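Local coordinates for uncharacterized protein (Bacteroides caccae, PDB 3NO2), which is of unknown function but folds as a six-bladed beta-propeller whose sequence matches the Mal s 1 allergenic protein-like family, at residues 127-132 with 166-171; 177-182 with 216-221; 78-83 with 93-98; 118-123 with 140-145; 227-232 with 269-274. All blocks are in the same frame, centred on the assembly; numbering follows the deposited sequence. Where two conformers were deposited one is given.

Interaction 1 of 5, residues 127-132 with 166-171; sequences FRQINK and TPFSSA
Q129 meets F168 and S169 where the inner edges of two neighbouring beta-propeller blades run side by side. The touching parts, 128-131 and 168-171, differ in direction by 21°. Q129 binds through backbone and side chain. Its N donates to F168 O at 2.9 Å. Its OE1 accepts from S169 OG at 2.7 Å. Q129 CD is anti to CA (chi2 -162°), which extends the chain beyond CG and lays CD beside the F168 ring. Ring and amide planes are 39° apart, with Q129 CD 3.8 Å from F168 CE2. R128 touches the same ring at CD1 and CE1. Its CG lies 3.6 Å from F168 CD1, and the two side chains cross at about a right angle. Further along, N131 ND2 donates to S170 O over 3.0 Å, coming from above the carbonyl plane.

Two waters join the segments. Water 1 accepts from R128 N and donates to P167 O. Water 2 donates to Q129 O and accepts from S170 OG. Outside the segments, Q129 NE2 donates to N40 O and Q217 OE1, which fixes the amide's rotation. R128 NH2 donates to H124 O and to a bound citrate, probably from the crystallisation liquor. The N131 amide is also held at both ends: ND2 goes to S170, while OD1 accepts from K132 N at 2.8 Å.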
# COMPACT_ATOMS: atom_id res chain seq x y z
N PHE A 127 1.25 -11.02 3.37
CA PHE A 127 1.17 -9.57 3.48
C PHE A 127 1.03 -8.91 2.13
O PHE A 127 1.20 -9.50 1.04
CB PHE A 127 2.39 -9.01 4.20
CG PHE A 127 3.71 -9.41 3.59
CD1 PHE A 127 4.24 -8.75 2.49
CD2 PHE A 127 4.40 -10.51 4.10
CE1 PHE A 127 5.49 -9.14 1.97
CE2 PHE A 127 5.63 -10.86 3.58
CZ PHE A 127 6.14 -10.17 2.53
N ARG A 128 0.71 -7.60 2.19
CA ARG A 128 0.77 -6.72 1.03
C ARG A 128 1.86 -5.68 1.29
O ARG A 128 3.00 -5.87 0.80
CB ARG A 128 -0.60 -6.15 0.69
CG ARG A 128 -1.59 -7.23 0.29
CD ARG A 128 -1.24 -7.89 -1.04
NE ARG A 128 -2.18 -8.97 -1.38
CZ ARG A 128 -2.13 -10.21 -0.97
NH1 ARG A 128 -1.13 -10.64 -0.24
NH2 ARG A 128 -3.15 -11.03 -1.25
N GLN A 129 1.61 -4.62 2.07
CA GLN A 129 2.56 -3.52 2.22
C GLN A 129 3.21 -3.52 3.61
O GLN A 129 2.62 -3.07 4.59
CB GLN A 129 1.85 -2.18 2.02
CG GLN A 129 1.10 -2.05 0.71
CD GLN A 129 0.80 -0.59 0.36
OE1 GLN A 129 0.81 0.30 1.22
NE2 GLN A 129 0.48 -0.32 -0.91
N ILE A 130 4.43 -4.01 3.67
CA ILE A 130 5.29 -3.90 4.83
C ILE A 130 5.81 -2.46 4.93
O ILE A 130 5.92 -1.76 3.93
CB ILE A 130 6.43 -4.92 4.72
CG1 ILE A 130 5.87 -6.34 4.84
CG2 ILE A 130 7.53 -4.67 5.76
CD1 ILE A 130 6.92 -7.49 4.70
N ASN A 131 6.08 -2.00 6.13
CA ASN A 131 6.62 -0.68 6.40
C ASN A 131 7.76 -0.83 7.44
O ASN A 131 7.99 -1.89 7.99
CB ASN A 131 5.50 0.27 6.86
CG ASN A 131 5.78 1.72 6.53
OD1 ASN A 131 6.90 2.10 6.20
ND2 ASN A 131 4.72 2.51 6.54
N LYS A 132 8.51 0.25 7.64
CA LYS A 132 9.68 0.30 8.52
C LYS A 132 9.41 1.38 9.57
O LYS A 132 9.06 2.50 9.20
CB LYS A 132 10.90 0.59 7.70
CG LYS A 132 12.22 0.50 8.50
CD LYS A 132 13.44 0.72 7.60
CE LYS A 132 14.72 0.57 8.38
NZ LYS A 132 15.93 0.76 7.49
N THR A 166 -8.36 -8.31 7.01
CA THR A 166 -7.20 -8.69 6.22
C THR A 166 -6.27 -7.48 6.12
O THR A 166 -6.28 -6.72 5.13
CB THR A 166 -7.62 -9.23 4.83
OG1 THR A 166 -8.62 -8.38 4.23
CG2 THR A 166 -8.20 -10.63 4.97
N PRO A 167 -5.44 -7.31 7.16
CA PRO A 167 -4.59 -6.10 7.22
C PRO A 167 -3.68 -5.97 5.99
O PRO A 167 -3.00 -6.93 5.60
CB PRO A 167 -3.81 -6.29 8.49
CG PRO A 167 -4.79 -7.11 9.37
CD PRO A 167 -5.48 -8.04 8.43
N PHE A 168 -3.68 -4.78 5.39
CA PHE A 168 -3.09 -4.50 4.09
C PHE A 168 -1.84 -3.63 4.11
O PHE A 168 -0.96 -3.81 3.25
CB PHE A 168 -4.19 -3.88 3.20
CG PHE A 168 -3.71 -3.48 1.82
CD1 PHE A 168 -3.75 -4.38 0.77
CD2 PHE A 168 -3.21 -2.22 1.57
CE1 PHE A 168 -3.28 -4.04 -0.50
CE2 PHE A 168 -2.74 -1.90 0.31
CZ PHE A 168 -2.75 -2.81 -0.70
N SER A 169 -1.74 -2.68 5.03
CA SER A 169 -0.69 -1.69 5.02
C SER A 169 -0.66 -0.96 6.33
O SER A 169 -1.64 -1.08 7.14
CB SER A 169 -0.91 -0.73 3.87
OG SER A 169 0.15 0.23 3.79
N SER A 170 0.38 -0.19 6.57
CA SER A 170 0.44 0.75 7.69
C SER A 170 1.00 2.07 7.17
O SER A 170 1.75 2.09 6.20
CB SER A 170 1.31 0.19 8.81
OG SER A 170 2.66 0.08 8.48
N ALA A 171 0.67 3.13 7.86
CA ALA A 171 1.21 4.46 7.54
C ALA A 171 1.33 5.26 8.83
O ALA A 171 0.53 5.12 9.75
CB ALA A 171 0.31 5.24 6.56
O HOH W 1 -0.38 -6.78 4.60
O HOH W 2 3.01 -2.29 7.27

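Interaction 2 of 5, residues 177-182 with 216-221; sequences DCLVAC and AQLFPL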
# COMPACT_ATOMS: atom_id res chain seq x y z
N ASP A 177 2.22 7.62 15.91
CA ASP A 177 1.28 6.49 15.87
C ASP A 177 1.21 6.00 14.41
O ASP A 177 1.70 6.67 13.49
CB ASP A 177 -0.13 6.88 16.32
CG ASP A 177 -0.27 7.09 17.82
OD1 ASP A 177 0.71 6.89 18.56
OD2 ASP A 177 -1.39 7.44 18.23
N CYS A 178 0.61 4.83 14.20
CA CYS A 178 0.38 4.38 12.85
C CYS A 178 -1.08 4.04 12.65
O CYS A 178 -1.83 3.74 13.57
CB CYS A 178 1.31 3.26 12.42
SG CYS A 178 0.91 1.66 13.06
N LEU A 179 -1.46 4.13 11.39
CA LEU A 179 -2.76 3.69 10.94
C LEU A 179 -2.57 2.35 10.24
O LEU A 179 -1.62 2.21 9.46
CB LEU A 179 -3.39 4.64 9.95
CG LEU A 179 -3.65 6.06 10.44
CD1 LEU A 179 -4.31 6.91 9.32
CD2 LEU A 179 -4.58 6.03 11.63
N VAL A 180 -3.41 1.38 10.51
CA VAL A 180 -3.36 0.07 9.81
C VAL A 180 -4.68 -0.14 9.07
O VAL A 180 -5.76 -0.13 9.67
CB VAL A 180 -3.08 -1.08 10.76
CG1 VAL A 180 -2.99 -2.42 9.99
CG2 VAL A 180 -1.78 -0.82 11.57
N ALA A 181 -4.57 -0.28 7.74
CA ALA A 181 -5.67 -0.58 6.87
C ALA A 181 -6.09 -2.03 7.07
O ALA A 181 -5.24 -2.93 6.97
CB ALA A 181 -5.26 -0.38 5.42
N CYS A 182 -7.36 -2.28 7.36
CA CYS A 182 -7.78 -3.66 7.69
C CYS A 182 -8.54 -4.39 6.58
O CYS A 182 -9.21 -5.39 6.82
CB CYS A 182 -8.49 -3.71 9.04
SG CYS A 182 -7.43 -3.30 10.43
N ALA A 216 -7.69 -0.49 1.56
CA ALA A 216 -6.33 -0.73 1.03
C ALA A 216 -5.44 0.43 1.51
O ALA A 216 -5.55 0.90 2.65
CB ALA A 216 -6.35 -0.99 -0.47
N GLN A 217 -4.54 0.95 0.69
CA GLN A 217 -3.56 1.88 1.23
C GLN A 217 -4.21 3.15 1.77
O GLN A 217 -5.12 3.74 1.15
CB GLN A 217 -2.51 2.26 0.17
CG GLN A 217 -1.29 2.97 0.75
CD GLN A 217 -0.18 3.16 -0.26
OE1 GLN A 217 -0.24 2.61 -1.37
NE2 GLN A 217 0.88 3.87 0.14
N LEU A 218 -3.65 3.59 2.89
CA LEU A 218 -3.95 4.86 3.55
C LEU A 218 -2.75 5.77 3.39
O LEU A 218 -1.61 5.32 3.65
CB LEU A 218 -4.22 4.60 5.03
CG LEU A 218 -5.29 3.55 5.36
CD1 LEU A 218 -5.29 3.31 6.90
CD2 LEU A 218 -6.65 3.97 4.87
N PHE A 219 -2.96 7.03 3.00
CA PHE A 219 -1.88 7.95 2.78
C PHE A 219 -2.17 9.24 3.54
O PHE A 219 -2.92 10.10 3.08
CB PHE A 219 -1.63 8.22 1.28
CG PHE A 219 -0.26 8.74 1.01
CD1 PHE A 219 0.05 10.05 1.25
CD2 PHE A 219 0.70 7.89 0.54
CE1 PHE A 219 1.38 10.50 1.01
CE2 PHE A 219 2.01 8.34 0.32
CZ PHE A 219 2.31 9.61 0.59
N PRO A 220 -1.55 9.37 4.71
CA PRO A 220 -1.74 10.62 5.51
C PRO A 220 -1.19 11.86 4.82
O PRO A 220 -0.15 11.77 4.17
CB PRO A 220 -0.95 10.33 6.79
CG PRO A 220 -0.97 8.83 6.92
CD PRO A 220 -0.88 8.31 5.51
N LEU A 221 -1.93 12.95 4.97
CA LEU A 221 -1.62 14.23 4.35
C LEU A 221 -1.26 15.25 5.42
O LEU A 221 -1.71 15.16 6.55
CB LEU A 221 -2.79 14.71 3.50
CG LEU A 221 -3.15 13.75 2.37
CD1 LEU A 221 -4.53 14.10 1.79
CD2 LEU A 221 -2.02 13.74 1.34
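L218 of strand 216-220 packs against L179 and A181 of strand 178-181. Its CG is anti to the carbonyl carbon (chi1 -54°). Its CD1 is anti to CA (chi2 174°), extended toward the other strand. There CD1 lies 3.8 Å from L179 CB and also 3.8 Å from A181 N. The branch point of L218 touches as well: CG is 3.9 Å from A181 CB. One leucine therefore spans two residues on the same side of the facing strand.

L179 has a similar first torsion, with CG anti to the carbonyl carbon and beside the backbone N. It is CB, not either methyl group, that makes its contact with L218. A181 has no torsion to adjust, and its CB points toward the other strand. This methyl group comes within 3.1 Å of A216 O, a close fit of carbon against a backbone oxygen. The contact is buried and its side chains are apolar.

The strand segments run nearly antiparallel, at 157°, with axes 6.9 Å apart. They belong to different propeller blades, so the join is sheet face against sheet face. L218 also touches F188 of strand 187-191 and I228 of strand 226-231. L179 touches Q190 and L226. Strand 214-220 is an edge strand of its own sheet, and strand 178-181 lies beside strand 169-172.

Interaction 3 of 5, residues 78-83 with 93-98; sequences EMQTAR and AWCGHP
M79, a selenomethionine, meets the indole of W94 across the hairpin of strands 78-84 and 90-95, within one blade of the beta-propeller. The two side chains lie on the same face of the sheet. M79 has CG anti to the backbone N (chi1 -170°), and its chain then bends at chi2 and chi3. SE lies in the plane of the W94 ring, at its edge, 5.4 Å from the centroid of the six-membered ring. The methyl CE is 3.7 Å from W94 CE3, also at the edge. This is an edge-on Met-aromatic contact.

The other face carries T81 opposite A93, with their CB atoms 3.7 Å apart. E78 and C95 share that face and form an antiparallel hydrogen-bonded pair: E78 N donates to C95 O, and C95 N donates to E78 O at 2.8 Å. Between these pairs the register slips by one residue at a classic beta bulge, where Q80 and T81 both face A93. T81 OG1 hydrogen-bonds to R128 O and I130 N, in the segment leading into the next blade. A93 O is shared at the bulge: Q80 N donates to it at 3.0 Å, and T81 N adds a weak bond at 3.3 Å.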
# COMPACT_ATOMS: atom_id res chain seq x y z
N GLU A 78 5.49 -14.00 -3.90
CA GLU A 78 4.74 -12.85 -4.41
C GLU A 78 5.34 -11.58 -3.86
O GLU A 78 5.25 -11.23 -2.66
CB GLU A 78 3.28 -12.93 -4.01
CG GLU A 78 2.54 -14.15 -4.53
CD GLU A 78 1.04 -14.10 -4.31
OE1 GLU A 78 0.52 -13.08 -3.84
OE2 GLU A 78 0.38 -15.12 -4.65
N MSE A 79 5.93 -10.78 -4.75
CA MSE A 79 6.45 -9.47 -4.40
C MSE A 79 5.25 -8.52 -4.31
O MSE A 79 4.64 -8.17 -5.33
CB MSE A 79 7.40 -8.99 -5.51
CG MSE A 79 8.15 -7.77 -5.11
SE MSE A 79 9.73 -8.07 -4.00
CE MSE A 79 10.96 -8.52 -5.38
N GLN A 80 4.96 -8.07 -3.09
CA GLN A 80 3.77 -7.27 -2.83
C GLN A 80 4.05 -5.93 -2.17
O GLN A 80 3.15 -5.09 -2.19
CB GLN A 80 2.77 -8.03 -1.98
CG GLN A 80 2.19 -9.28 -2.64
CD GLN A 80 1.10 -9.04 -3.64
OE1 GLN A 80 0.79 -7.92 -3.99
NE2 GLN A 80 0.53 -10.12 -4.15
N THR A 81 5.24 -5.71 -1.60
CA THR A 81 5.66 -4.44 -1.04
C THR A 81 6.61 -3.74 -1.98
O THR A 81 7.51 -4.36 -2.53
CB THR A 81 6.41 -4.68 0.29
OG1 THR A 81 5.56 -5.25 1.29
CG2 THR A 81 7.02 -3.40 0.87
N ALA A 82 6.44 -2.44 -2.12
CA ALA A 82 7.38 -1.58 -2.85
C ALA A 82 7.13 -0.13 -2.41
O ALA A 82 6.13 0.46 -2.80
CB ALA A 82 7.21 -1.75 -4.34
N ARG A 83 8.02 0.44 -1.61
CA ARG A 83 7.89 1.82 -1.12
C ARG A 83 9.25 2.49 -1.15
O ARG A 83 10.29 1.84 -1.23
CB ARG A 83 7.28 1.87 0.28
CG ARG A 83 8.18 1.26 1.33
CD ARG A 83 7.69 1.49 2.73
NE ARG A 83 6.42 0.83 2.99
CZ ARG A 83 5.25 1.43 3.15
NH1 ARG A 83 5.15 2.75 3.08
NH2 ARG A 83 4.20 0.71 3.44
N ALA A 93 9.45 -6.36 -0.79
CA ALA A 93 9.30 -7.59 -0.03
C ALA A 93 8.42 -8.59 -0.76
O ALA A 93 7.44 -8.19 -1.39
CB ALA A 93 8.74 -7.33 1.40
N TRP A 94 8.75 -9.87 -0.58
CA TRP A 94 7.95 -10.95 -1.12
C TRP A 94 7.44 -11.89 -0.04
O TRP A 94 8.13 -12.28 0.90
CB TRP A 94 8.65 -11.71 -2.25
CG TRP A 94 9.82 -12.57 -1.93
CD1 TRP A 94 9.84 -13.77 -1.29
CD2 TRP A 94 11.18 -12.32 -2.33
NE1 TRP A 94 11.12 -14.28 -1.25
CE2 TRP A 94 11.95 -13.41 -1.90
CE3 TRP A 94 11.80 -11.29 -3.03
CZ2 TRP A 94 13.33 -13.48 -2.14
CZ3 TRP A 94 13.19 -11.38 -3.29
CH2 TRP A 94 13.91 -12.46 -2.82
N CYS A 95 6.18 -12.29 -0.23
CA CYS A 95 5.57 -13.38 0.48
C CYS A 95 6.17 -14.68 0.02
O CYS A 95 6.45 -14.85 -1.18
CB CYS A 95 4.06 -13.40 0.20
SG CYS A 95 3.27 -11.78 0.57
N GLY A 96 6.38 -15.60 0.94
CA GLY A 96 6.95 -16.91 0.58
C GLY A 96 7.42 -17.64 1.80
O GLY A 96 6.89 -17.47 2.92
N HIS A 97 8.44 -18.49 1.59
CA HIS A 97 9.00 -19.39 2.64
C HIS A 97 10.51 -19.48 2.44
O HIS A 97 10.99 -20.40 1.74
CB HIS A 97 8.33 -20.76 2.55
CG HIS A 97 6.87 -20.69 2.84
ND1 HIS A 97 6.40 -20.37 4.09
CD2 HIS A 97 5.78 -20.83 2.05
CE1 HIS A 97 5.09 -20.30 4.06
NE2 HIS A 97 4.68 -20.58 2.84
N PRO A 98 11.27 -18.52 2.96
CA PRO A 98 10.85 -17.46 3.87
C PRO A 98 10.31 -16.22 3.16
O PRO A 98 10.67 -15.90 2.02
CB PRO A 98 12.14 -17.09 4.59
CG PRO A 98 13.20 -17.33 3.57
CD PRO A 98 12.74 -18.59 2.84

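Interaction 4 of 5, residues 118-123 with 140-145; sequences TGIERP and VPLFAT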
# COMPACT_ATOMS: atom_id res chain seq x y z
N THR A 118 6.35 -16.80 8.50
CA THR A 118 5.09 -16.40 9.09
C THR A 118 4.28 -17.55 9.61
O THR A 118 3.36 -17.33 10.40
CB THR A 118 4.19 -15.68 8.06
OG1 THR A 118 3.91 -16.54 6.93
CG2 THR A 118 4.83 -14.35 7.58
N GLY A 119 4.54 -18.73 9.11
CA GLY A 119 3.69 -19.89 9.44
C GLY A 119 2.46 -20.00 8.54
O GLY A 119 1.69 -20.97 8.65
N ILE A 120 2.26 -19.06 7.62
CA ILE A 120 1.07 -19.02 6.76
C ILE A 120 1.44 -19.68 5.44
O ILE A 120 2.32 -19.20 4.72
CB ILE A 120 0.62 -17.57 6.54
CG1 ILE A 120 0.15 -16.98 7.86
CG2 ILE A 120 -0.44 -17.46 5.47
CD1 ILE A 120 0.02 -15.43 7.84
N GLU A 121 0.79 -20.78 5.10
CA GLU A 121 1.19 -21.62 3.98
C GLU A 121 1.12 -20.91 2.62
O GLU A 121 2.12 -20.90 1.87
CB GLU A 121 0.41 -22.94 4.00
CG GLU A 121 0.70 -23.83 2.79
CD GLU A 121 0.36 -25.33 3.00
OE1 GLU A 121 -0.08 -25.72 4.08
OE2 GLU A 121 0.60 -26.08 2.06
N ARG A 122 -0.00 -20.30 2.27
CA ARG A 122 -0.12 -19.64 0.97
C ARG A 122 0.52 -18.28 0.98
O ARG A 122 0.14 -17.42 1.77
CB ARG A 122 -1.57 -19.51 0.55
CG ARG A 122 -1.67 -19.21 -0.96
CD ARG A 122 -3.02 -19.17 -1.56
NE ARG A 122 -2.87 -18.81 -2.98
CZ ARG A 122 -3.65 -18.00 -3.63
NH1 ARG A 122 -4.75 -17.50 -3.12
NH2 ARG A 122 -3.30 -17.64 -4.88
N PRO A 123 1.50 -18.04 0.10
CA PRO A 123 2.13 -16.70 0.10
C PRO A 123 1.11 -15.58 -0.07
O PRO A 123 1.19 -14.53 0.57
CB PRO A 123 3.12 -16.79 -1.08
CG PRO A 123 3.54 -18.23 -1.06
CD PRO A 123 2.25 -18.97 -0.77
N VAL A 140 4.64 -5.77 9.68
CA VAL A 140 4.17 -6.74 8.71
C VAL A 140 2.71 -7.07 9.01
O VAL A 140 2.41 -7.84 9.96
CB VAL A 140 4.98 -8.01 8.74
CG1 VAL A 140 4.51 -9.00 7.65
CG2 VAL A 140 6.52 -7.71 8.65
N PRO A 141 1.77 -6.49 8.25
CA PRO A 141 0.37 -6.86 8.42
C PRO A 141 0.10 -8.17 7.71
O PRO A 141 0.59 -8.37 6.59
CB PRO A 141 -0.42 -5.71 7.77
CG PRO A 141 0.64 -4.73 7.23
CD PRO A 141 1.92 -5.53 7.16
N LEU A 142 -0.68 -9.07 8.31
CA LEU A 142 -0.92 -10.40 7.73
C LEU A 142 -2.39 -10.70 7.61
O LEU A 142 -3.15 -10.53 8.55
CB LEU A 142 -0.25 -11.49 8.57
CG LEU A 142 1.28 -11.41 8.64
CD1 LEU A 142 1.80 -12.38 9.76
CD2 LEU A 142 1.95 -11.73 7.30
N PHE A 143 -2.77 -11.15 6.42
CA PHE A 143 -4.15 -11.49 6.10
C PHE A 143 -4.66 -12.68 6.91
O PHE A 143 -5.67 -12.59 7.61
CB PHE A 143 -4.32 -11.86 4.64
CG PHE A 143 -4.41 -10.72 3.63
CD1 PHE A 143 -3.97 -9.45 3.86
CD2 PHE A 143 -4.99 -11.00 2.40
CE1 PHE A 143 -4.11 -8.48 2.86
CE2 PHE A 143 -5.11 -10.04 1.42
CZ PHE A 143 -4.63 -8.79 1.65
N ALA A 144 -4.00 -13.83 6.79
CA ALA A 144 -4.60 -15.08 7.25
C ALA A 144 -4.94 -14.99 8.73
O ALA A 144 -5.99 -15.47 9.16
CB ALA A 144 -3.66 -16.28 7.03
N THR A 145 -4.04 -14.40 9.52
CA THR A 145 -4.07 -14.37 10.99
C THR A 145 -4.54 -13.01 11.52
O THR A 145 -4.59 -12.82 12.76
CB THR A 145 -2.71 -14.71 11.54
OG1 THR A 145 -1.75 -13.80 10.93
CG2 THR A 145 -2.27 -16.12 11.15
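I120 packs both branches of its side chain against A144, T145 and L142. CB points toward segment 140-145 and branches there. The CG2 branch meets A144 CB at 3.8 Å. The other branch starts at CG1, which is anti to the carbonyl carbon (chi1 -65°) and lies 4.0 Å from A144 CB. CD1, the tip, has the most neighbours. It is 3.9 Å from A144 CB and 3.9 Å from T145 OG1, with T145 CG2 slightly farther. I120 CD1 also sits 4.0 Å from L142 CB. The methyl group therefore rests among L142 at the end of strand 138-142 and A144 and T145 just after it.

T118 adds a second, smaller contact, its CG2 being 3.9 Å from L142 CD2. Its hydroxyl has another task. T118 OG1 accepts from I120 N at 3.1 Å in an ST turn, which holds the two contacting residues of segment 118-123 in place relative to each other. A144 is exposed and T145 partly exposed, while I120 and L142 are buried. T145 OG1 bonds to E147 OE2.

The contact joins the loop after strand 110-116, the last strand of one beta-propeller blade, to the next blade. Backbone bonds tie F143 to Q126 and A144 to A125. I120 O accepts from Q126 NE2. L142 lies on strand 138-142 and also touches R149 on the adjacent strand 147-151.

Interaction 5 of 5, residues 227-232 with 269-274; sequences YICNWQ and STICPI
C229 and Y227 pack closely against I271, while W231 touches S269 at the looser end. The centre is tight. C229 points toward the other strand with SG anti to its own carbonyl carbon (chi1 -61°). SG lies 3.6 Å from I271 CG2 and 3.7 Å from T270 N. C229 CB sits 3.8 Å from S269 C, so this small side chain meets three residues in a row.

Beside it, I271 sends its other branch to the Y227 ring. CG1 is anti to the backbone N (chi1 -177°); CD1, extended beyond it (chi2 162°), lies over one face of the ring. CD1 is 4.3 Å from the ring centroid and displaced toward the CG-CD2 rim. This is a CH-pi contact, in which the two side chains cross at about a right angle. Y227 OH bonds to K22 NZ at the far end of the ring.

The W231 end is partly exposed and makes less contact. W231 CD1 lies 4.0 Å from S269 CB, and the serine approaches the indole obliquely. W231 has further partners outside the segments: NE1 donates to S12 O, and H234 packs edge-to-face with the ring. A bound citrate, probably from the crystallisation liquor, lies about 4 Å from the W231 side chain. S269 OG bonds to N40 OD1.

The strands belong to different sheets. Strand 270-274 is C-terminal, yet it completes a sheet with the N-terminal strands 6-10, 16-21 and 26-32. This is the ring closure known as velcro in beta-propellers, and here the closing strand packs on the preceding blade.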
# COMPACT_ATOMS: atom_id res chain seq x y z
N TYR A 227 -5.80 10.08 2.24
CA TYR A 227 -6.31 9.30 1.12
C TYR A 227 -6.60 7.90 1.57
O TYR A 227 -5.79 7.29 2.30
CB TYR A 227 -5.32 9.24 -0.05
CG TYR A 227 -5.04 10.54 -0.77
CD1 TYR A 227 -6.04 11.31 -1.33
CD2 TYR A 227 -3.75 10.96 -0.95
CE1 TYR A 227 -5.74 12.50 -1.98
CE2 TYR A 227 -3.46 12.15 -1.59
CZ TYR A 227 -4.45 12.91 -2.11
OH TYR A 227 -4.16 14.10 -2.79
N ILE A 228 -7.73 7.37 1.10
CA ILE A 228 -8.13 5.98 1.35
C ILE A 228 -8.41 5.35 -0.00
O ILE A 228 -9.29 5.79 -0.75
CB ILE A 228 -9.37 5.89 2.24
CG1 ILE A 228 -9.17 6.63 3.55
CG2 ILE A 228 -9.75 4.41 2.44
CD1 ILE A 228 -10.47 6.78 4.38
N CYS A 229 -7.69 4.27 -0.32
CA CYS A 229 -7.91 3.45 -1.49
C CYS A 229 -9.03 2.44 -1.15
O CYS A 229 -8.88 1.60 -0.27
CB CYS A 229 -6.66 2.73 -1.93
SG CYS A 229 -5.30 3.83 -2.39
N ASN A 230 -10.17 2.62 -1.81
CA ASN A 230 -11.41 1.91 -1.48
C ASN A 230 -11.68 0.81 -2.49
O ASN A 230 -12.47 0.97 -3.42
CB ASN A 230 -12.56 2.93 -1.49
CG ASN A 230 -13.83 2.40 -0.90
OD1 ASN A 230 -13.80 1.50 -0.06
ND2 ASN A 230 -14.99 2.91 -1.35
N TRP A 231 -10.97 -0.31 -2.34
CA TRP A 231 -10.86 -1.32 -3.39
C TRP A 231 -12.10 -2.22 -3.36
O TRP A 231 -12.48 -2.76 -2.31
CB TRP A 231 -9.56 -2.10 -3.16
CG TRP A 231 -9.21 -3.10 -4.24
CD1 TRP A 231 -8.56 -2.85 -5.42
CD2 TRP A 231 -9.47 -4.50 -4.24
NE1 TRP A 231 -8.41 -3.99 -6.14
CE2 TRP A 231 -8.94 -5.02 -5.44
CE3 TRP A 231 -10.04 -5.37 -3.33
CZ2 TRP A 231 -9.00 -6.37 -5.74
CZ3 TRP A 231 -10.10 -6.75 -3.65
CH2 TRP A 231 -9.60 -7.21 -4.83
N GLN A 232 -12.69 -2.40 -4.52
CA GLN A 232 -14.01 -2.99 -4.66
C GLN A 232 -14.03 -4.41 -5.21
O GLN A 232 -15.10 -4.94 -5.54
CB GLN A 232 -14.92 -2.07 -5.48
CG GLN A 232 -15.14 -0.73 -4.71
CD GLN A 232 -15.73 0.37 -5.54
OE1 GLN A 232 -16.64 0.15 -6.33
NE2 GLN A 232 -15.24 1.60 -5.31
N SER A 269 -5.67 0.06 -5.23
CA SER A 269 -5.29 -0.38 -3.90
C SER A 269 -4.07 0.34 -3.37
O SER A 269 -3.74 0.18 -2.19
CB SER A 269 -5.09 -1.89 -3.79
OG SER A 269 -4.05 -2.31 -4.66
N THR A 270 -3.41 1.16 -4.19
CA THR A 270 -2.16 1.83 -3.81
C THR A 270 -2.09 3.19 -4.48
O THR A 270 -2.53 3.38 -5.61
CB THR A 270 -0.94 0.92 -4.13
OG1 THR A 270 0.30 1.58 -3.83
CG2 THR A 270 -0.90 0.45 -5.58
N ILE A 271 -1.45 4.12 -3.77
CA ILE A 271 -1.32 5.52 -4.21
C ILE A 271 -0.05 6.13 -3.69
O ILE A 271 0.36 5.82 -2.58
CB ILE A 271 -2.54 6.34 -3.72
CG1 ILE A 271 -2.51 7.77 -4.21
CG2 ILE A 271 -2.65 6.33 -2.19
CD1 ILE A 271 -3.87 8.47 -4.11
N CYS A 272 0.53 7.06 -4.46
CA CYS A 272 1.63 7.90 -3.98
C CYS A 272 1.54 9.25 -4.69
O CYS A 272 1.47 9.25 -5.91
CB CYS A 272 3.01 7.25 -4.35
SG CYS A 272 4.35 8.00 -3.39
N PRO A 273 1.65 10.37 -3.97
CA PRO A 273 1.86 11.64 -4.71
C PRO A 273 3.11 11.59 -5.57
O PRO A 273 4.11 10.95 -5.20
CB PRO A 273 2.04 12.67 -3.56
CG PRO A 273 1.24 12.06 -2.41
CD PRO A 273 1.58 10.58 -2.52
N ILE A 274 3.08 12.23 -6.74
CA ILE A 274 4.25 12.27 -7.64
C ILE A 274 4.37 13.66 -8.24
O ILE A 274 3.38 14.32 -8.46
CB ILE A 274 4.14 11.16 -8.72
CG1 ILE A 274 5.46 11.05 -9.51
CG2 ILE A 274 2.96 11.39 -9.69
CD1 ILE A 274 5.56 9.79 -10.35

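The chain runs round the propeller, and the contacts follow it: interaction 3 comes first, then interactions 4 and 1, whose segments alternate, then 2 and 5. Interaction 3 lies within one blade; the others join blades. Interactions 1 and 2 are centred about 9 Å apart and share the sheet of strands 169-172 and 178-181. Interactions 2 and 5 share a sheet through its neighbouring strands 214-220 and 226-231, with centres about 10 Å apart. Q217 links all three, bonding to Q129 and T270. Interactions 1 and 3 touch, with centres about 11 Å apart. Interactions 4 and 5 are farthest apart, at about 22 Å between centres. Together they connect successive blades through to the one closed by the C-terminal strand.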